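Local coordinates for uncharacterized hypothetical protein (Bacteroides uniformis, PDB 4EIU) that is of unknown function but joins an N-terminal domain of the DUF3823 family, which belongs to the transthyretin clan, to a second beta-rich lobe, at residues Arg24-Asp28 with Asn239-Pro243; Val111-Leu115 with Gly139-Phe145. Residue numbers count along the deposited sequence, not the author numbering.

Contact 1 (Arg24-Asp28 with Asn239-Pro243); sequences RVLTD and NYSEP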
loop_
_atom_site.group_PDB
_atom_site.type_symbol
_atom_site.label_atom_id
_atom_site.label_comp_id
_atom_site.label_asym_id
_atom_site.label_seq_id
_atom_site.Cartn_x
_atom_site.Cartn_y
_atom_site.Cartn_z
ATOM N N ARG A 24 6.283 -6.537 -7.073
ATOM C CA ARG A 24 5.313 -5.459 -7.040
ATOM C C ARG A 24 4.813 -5.199 -5.641
ATOM O O ARG A 24 4.638 -6.128 -4.853
ATOM C CB ARG A 24 4.149 -5.773 -7.960
ATOM C CG ARG A 24 4.515 -5.880 -9.423
ATOM C CD ARG A 24 4.627 -4.476 -10.059
ATOM N NE ARG A 24 4.896 -4.481 -11.524
ATOM C CZ ARG A 24 4.060 -4.939 -12.432
ATOM N NH1 ARG A 24 2.891 -5.451 -12.071
ATOM N NH2 ARG A 24 4.374 -4.860 -13.713
ATOM N N VAL A 25 4.620 -3.918 -5.332
ATOM C CA VAL A 25 3.997 -3.483 -4.108
ATOM C C VAL A 25 2.486 -3.365 -4.389
ATOM O O VAL A 25 1.999 -2.407 -5.032
ATOM C CB VAL A 25 4.572 -2.182 -3.569
ATOM C CG1 VAL A 25 3.903 -1.817 -2.248
ATOM C CG2 VAL A 25 6.111 -2.280 -3.388
ATOM N N LEU A 26 1.757 -4.350 -3.892
ATOM C CA LEU A 26 0.330 -4.463 -4.194
ATOM C C LEU A 26 -0.417 -3.525 -3.276
ATOM O O LEU A 26 0.019 -3.242 -2.139
ATOM C CB LEU A 26 -0.149 -5.912 -4.032
ATOM C CG LEU A 26 0.559 -7.013 -4.821
ATOM C CD1 LEU A 26 -0.007 -8.408 -4.467
ATOM C CD2 LEU A 26 0.472 -6.836 -6.327
ATOM N N THR A 27 -1.551 -3.044 -3.766
ATOM C CA THR A 27 -2.279 -1.971 -3.124
ATOM C C THR A 27 -3.784 -2.030 -3.505
ATOM O O THR A 27 -4.273 -3.053 -3.956
ATOM C CB THR A 27 -1.629 -0.600 -3.412
ATOM O OG1 THR A 27 -2.138 0.404 -2.512
ATOM C CG2 THR A 27 -1.749 -0.184 -4.905
ATOM N N ASP A 28 -4.490 -0.943 -3.209
ATOM C CA ASP A 28 -5.934 -0.822 -3.411
ATOM C C ASP A 28 -6.104 0.500 -4.139
ATOM O O ASP A 28 -5.495 1.488 -3.724
ATOM C CB ASP A 28 -6.622 -0.750 -2.053
ATOM C CG ASP A 28 -8.143 -0.817 -2.149
ATOM O OD1 ASP A 28 -8.674 -1.720 -2.870
ATOM O OD2 ASP A 28 -8.784 0.025 -1.471
ATOM N N ASN A 239 -0.223 -2.619 3.656
ATOM C CA ASN A 239 0.333 -3.571 2.690
ATOM C C ASN A 239 -0.610 -4.757 2.501
ATOM O O ASN A 239 -1.350 -5.120 3.411
ATOM C CB ASN A 239 1.720 -4.050 3.097
ATOM C CG ASN A 239 2.738 -2.916 3.064
ATOM O OD1 ASN A 239 3.155 -2.446 4.115
ATOM N ND2 ASN A 239 3.107 -2.466 1.875
ATOM N N TYR A 240 -0.587 -5.320 1.292
ATOM C CA TYR A 240 -1.598 -6.255 0.853
ATOM C C TYR A 240 -1.009 -7.523 0.279
ATOM O O TYR A 240 0.039 -7.490 -0.365
ATOM C CB TYR A 240 -2.439 -5.624 -0.278
ATOM C CG TYR A 240 -3.561 -4.680 0.134
ATOM C CD1 TYR A 240 -4.845 -5.160 0.336
ATOM C CD2 TYR A 240 -3.358 -3.303 0.217
ATOM C CE1 TYR A 240 -5.887 -4.312 0.670
ATOM C CE2 TYR A 240 -4.391 -2.460 0.572
ATOM C CZ TYR A 240 -5.677 -2.981 0.743
ATOM O OH TYR A 240 -6.725 -2.125 1.061
ATOM N N SER A 241 -1.748 -8.622 0.465
ATOM C CA SER A 241 -1.505 -9.868 -0.230
ATOM C C SER A 241 -2.110 -9.854 -1.625
ATOM O O SER A 241 -2.774 -8.895 -2.031
ATOM C CB SER A 241 -2.096 -11.026 0.557
ATOM O OG SER A 241 -3.508 -11.088 0.396
ATOM N N GLU A 242 -1.872 -10.933 -2.351
ATOM C CA GLU A 242 -2.618 -11.200 -3.570
ATOM C C GLU A 242 -4.032 -11.615 -3.173
ATOM O O GLU A 242 -4.212 -12.203 -2.093
ATOM C CB GLU A 242 -1.972 -12.318 -4.375
ATOM C CG GLU A 242 -0.691 -11.917 -5.092
ATOM C CD GLU A 242 0.021 -13.132 -5.655
ATOM O OE1 GLU A 242 -0.574 -13.829 -6.504
ATOM O OE2 GLU A 242 1.154 -13.428 -5.216
ATOM N N PRO A 243 -5.032 -11.282 -4.012
ATOM C CA PRO A 243 -6.380 -11.823 -3.778
ATOM C C PRO A 243 -6.454 -13.315 -4.063
ATOM O O PRO A 243 -5.605 -13.859 -4.763
ATOM C CB PRO A 243 -7.266 -11.038 -4.754
ATOM C CG PRO A 243 -6.364 -10.545 -5.812
ATOM C CD PRO A 243 -4.994 -10.388 -5.189
HETATM O O HOH W 1 1.647 -4.061 -0.283
HETATM O O HOH W 2 2.667 -6.325 -1.880
#
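Water, not direct hydrogen bonds, can join the backbones of two segments, and the meeting of Arg24-Asp28 with Asn239-Pro243 illustrates how. The first segment is an irregular loop of the DUF3823 N-terminal domain; the second begins an outermost strand of the C-terminal sheet. Their touching parts run nearly at right angles (87°), so no beta ladder forms and side chains pack against side chains and backbone. Tyr240 and Leu26 give up by far the most surface, with Leu26 CB 4.4 Å from Tyr240 CB. The Tyr240 ring lies along the backbone of the loop: its CD2 is 3.8 Å from Thr27 CA, Thr27 O sits over one face, and its OH reaches 3.4 Å from Asp28 CB. That hydroxyl is hydrogen-bonded to Tyr177 N, while Asp28 OD2 pairs with Arg178 N, so both side chains end on the same loop. Leu26 extends the other way, its CD1 packing 3.6 Å from Glu242 CG and 3.7 Å from Ser241 O. Water bridges the backbones. One molecule donates to Leu26 O (2.6 Å) and accepts from Tyr240 N (3.0 Å) and Asn239 ND2 (3.1 Å); another accepts from Leu26 N (3.0 Å) and donates to Tyr240 O (3.2 Å). Asn239 OD1 is hydrogen-bonded to Leu115 N, of contact 2. Arg220, on the adjacent strand, adds hydrogen bonds to both Thr27 O and Ser241 O. Leu26 and Tyr240 thus meet through the apolar parts of their side chains while their backbone polar groups are bonded through solvent: a buried, hydrated seam between lobes rather than a sheet.

Contact 2 (Val111-Leu115 with Gly139-Phe145); sequences VQPFL and GVSDEVF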
loop_
_atom_site.group_PDB
_atom_site.type_symbol
_atom_site.label_atom_id
_atom_site.label_comp_id
_atom_site.label_asym_id
_atom_site.label_seq_id
_atom_site.Cartn_x
_atom_site.Cartn_y
_atom_site.Cartn_z
ATOM N N VAL A 111 10.884 0.960 -3.882
ATOM C CA VAL A 111 10.481 1.464 -2.568
ATOM C C VAL A 111 10.762 0.373 -1.532
ATOM O O VAL A 111 11.221 -0.724 -1.858
ATOM C CB VAL A 111 9.007 1.909 -2.565
ATOM C CG1 VAL A 111 8.753 2.954 -3.669
ATOM C CG2 VAL A 111 8.089 0.714 -2.748
ATOM N N GLN A 112 10.536 0.721 -0.286
ATOM C CA GLN A 112 10.800 -0.165 0.867
ATOM C C GLN A 112 9.458 -0.282 1.616
ATOM O O GLN A 112 9.161 0.526 2.485
ATOM C CB GLN A 112 11.888 0.448 1.720
ATOM C CG GLN A 112 13.248 0.232 1.055
ATOM C CD GLN A 112 14.400 0.984 1.688
ATOM O OE1 GLN A 112 14.334 2.213 1.916
ATOM N NE2 GLN A 112 15.479 0.255 1.968
ATOM N N PRO A 113 8.648 -1.301 1.253
ATOM C CA PRO A 113 7.341 -1.427 1.874
ATOM C C PRO A 113 7.512 -1.739 3.359
ATOM O O PRO A 113 8.448 -2.383 3.727
ATOM C CB PRO A 113 6.711 -2.636 1.165
ATOM C CG PRO A 113 7.860 -3.416 0.630
ATOM C CD PRO A 113 8.982 -2.446 0.391
ATOM N N PHE A 114 6.564 -1.302 4.179
ATOM C CA PHE A 114 6.679 -1.524 5.599
ATOM C C PHE A 114 6.559 -3.011 5.954
ATOM O O PHE A 114 7.270 -3.503 6.823
ATOM C CB PHE A 114 5.574 -0.779 6.342
ATOM C CG PHE A 114 5.556 0.700 6.122
ATOM C CD1 PHE A 114 6.726 1.426 6.100
ATOM C CD2 PHE A 114 4.363 1.374 5.985
ATOM C CE1 PHE A 114 6.704 2.801 5.926
ATOM C CE2 PHE A 114 4.338 2.749 5.806
ATOM C CZ PHE A 114 5.519 3.466 5.813
ATOM N N LEU A 115 5.639 -3.696 5.286
ATOM C CA LEU A 115 5.256 -5.103 5.564
ATOM C C LEU A 115 5.044 -5.886 4.276
ATOM O O LEU A 115 4.643 -5.325 3.255
ATOM C CB LEU A 115 3.957 -5.147 6.387
ATOM C CG LEU A 115 3.925 -4.429 7.760
ATOM C CD1 LEU A 115 2.517 -4.438 8.394
ATOM C CD2 LEU A 115 4.913 -5.072 8.754
ATOM N N GLY A 139 8.812 -5.628 5.644
ATOM C CA GLY A 139 9.188 -5.475 4.242
ATOM C C GLY A 139 10.554 -4.804 4.112
ATOM O O GLY A 139 11.185 -4.861 3.049
ATOM N N VAL A 140 10.971 -4.117 5.176
ATOM C CA VAL A 140 12.241 -3.405 5.257
ATOM C C VAL A 140 12.699 -3.573 6.702
ATOM O O VAL A 140 11.857 -3.642 7.614
ATOM C CB VAL A 140 12.063 -1.922 4.949
ATOM C CG1 VAL A 140 11.056 -1.261 5.896
ATOM C CG2 VAL A 140 13.402 -1.210 4.993
ATOM N N SER A 141 14.003 -3.674 6.922
ATOM C CA SER A 141 14.507 -3.878 8.279
ATOM C C SER A 141 14.159 -2.685 9.160
ATOM O O SER A 141 14.154 -1.492 8.722
ATOM C CB SER A 141 16.016 -4.102 8.299
ATOM O OG SER A 141 16.669 -2.894 7.998
ATOM N N ASP A 142 13.840 -2.998 10.408
ATOM C CA ASP A 142 13.622 -1.968 11.435
ATOM C C ASP A 142 14.807 -0.957 11.501
ATOM O O ASP A 142 14.569 0.232 11.708
ATOM C CB ASP A 142 13.404 -2.629 12.816
ATOM C CG ASP A 142 12.065 -3.389 12.909
ATOM O OD1 ASP A 142 11.278 -3.419 11.924
ATOM O OD2 ASP A 142 11.773 -3.945 13.988
ATOM N N GLU A 143 16.042 -1.429 11.243
ATOM C CA GLU A 143 17.269 -0.585 11.302
ATOM C C GLU A 143 17.215 0.467 10.222
ATOM O O GLU A 143 17.460 1.626 10.505
ATOM C CB GLU A 143 18.550 -1.418 11.131
ATOM N N VAL A 144 16.881 0.045 8.991
ATOM C CA VAL A 144 16.720 0.974 7.847
ATOM C C VAL A 144 15.558 1.929 8.065
ATOM O O VAL A 144 15.672 3.116 7.779
ATOM C CB VAL A 144 16.636 0.212 6.497
ATOM C CG1 VAL A 144 16.237 1.147 5.368
ATOM C CG2 VAL A 144 18.000 -0.532 6.220
ATOM N N PHE A 145 14.420 1.412 8.531
ATOM C CA PHE A 145 13.289 2.274 8.854
ATOM C C PHE A 145 13.700 3.368 9.786
ATOM O O PHE A 145 13.546 4.559 9.462
ATOM C CB PHE A 145 12.172 1.435 9.419
ATOM C CG PHE A 145 10.892 2.163 9.676
ATOM C CD1 PHE A 145 10.744 2.956 10.796
ATOM C CD2 PHE A 145 9.793 2.007 8.825
ATOM C CE1 PHE A 145 9.527 3.566 11.082
ATOM C CE2 PHE A 145 8.572 2.634 9.095
ATOM C CZ PHE A 145 8.437 3.404 10.241
#
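This is a backbone-anchored contact between two connecting segments: the connection between strands 104-111 and 115-126 meets the chain leaving strand 129-138 for helix 142-149. One backbone hydrogen bond fixes it: Gly139 N donates to Phe114 O at 2.9 Å and an almost linear 176°. Glycine suits this close approach, for Gly139 CA lies 3.2 Å from Pro113 O in a CA-H...O contact, and a beta carbon would clash with that oxygen. Val140 then points toward the connection, its CG2 4.0 Å from Gln112 NE2. Ser141 is the N-cap of the helix, its OG accepting from Val144 N (3.1 Å). The helix thus started presents Phe145, whose CE2 comes 3.7 Å from Phe114 CE1, the rings inclined at 64°, and Val144, whose CG1 is 3.6 Å from Gln112 NE2. The amide oxygen of Gln112 bonds Lys148, further along the same helix. A single well-aimed backbone bond, backed by side-chain packing that includes the Gln112 amide, therefore seats the first turn of the helix against the 111-115 connection.

From the N terminus, strand 10-18 leads into the loop 24-28, whose partner in contact 1 arrives only at strand 239-247, more than 200 residues later. Within that span the chain completes the N-terminal sheet, passes through 111-115 into strands 115-126 and 129-138, and returns at 139-145, so contact 2 closes a short loop lying wholly inside the long one. Contact 1 joins the two lobes near the centre of the chain; contact 2 packs the start of helix 142-149 against the 111-115 connection between them. The two contacts also touch: Asn239 OD1 probably accepts a hydrogen bond from Leu115 N (3.0 Å), and Val25 CG2 packs 3.6 Å from Val111 CG2.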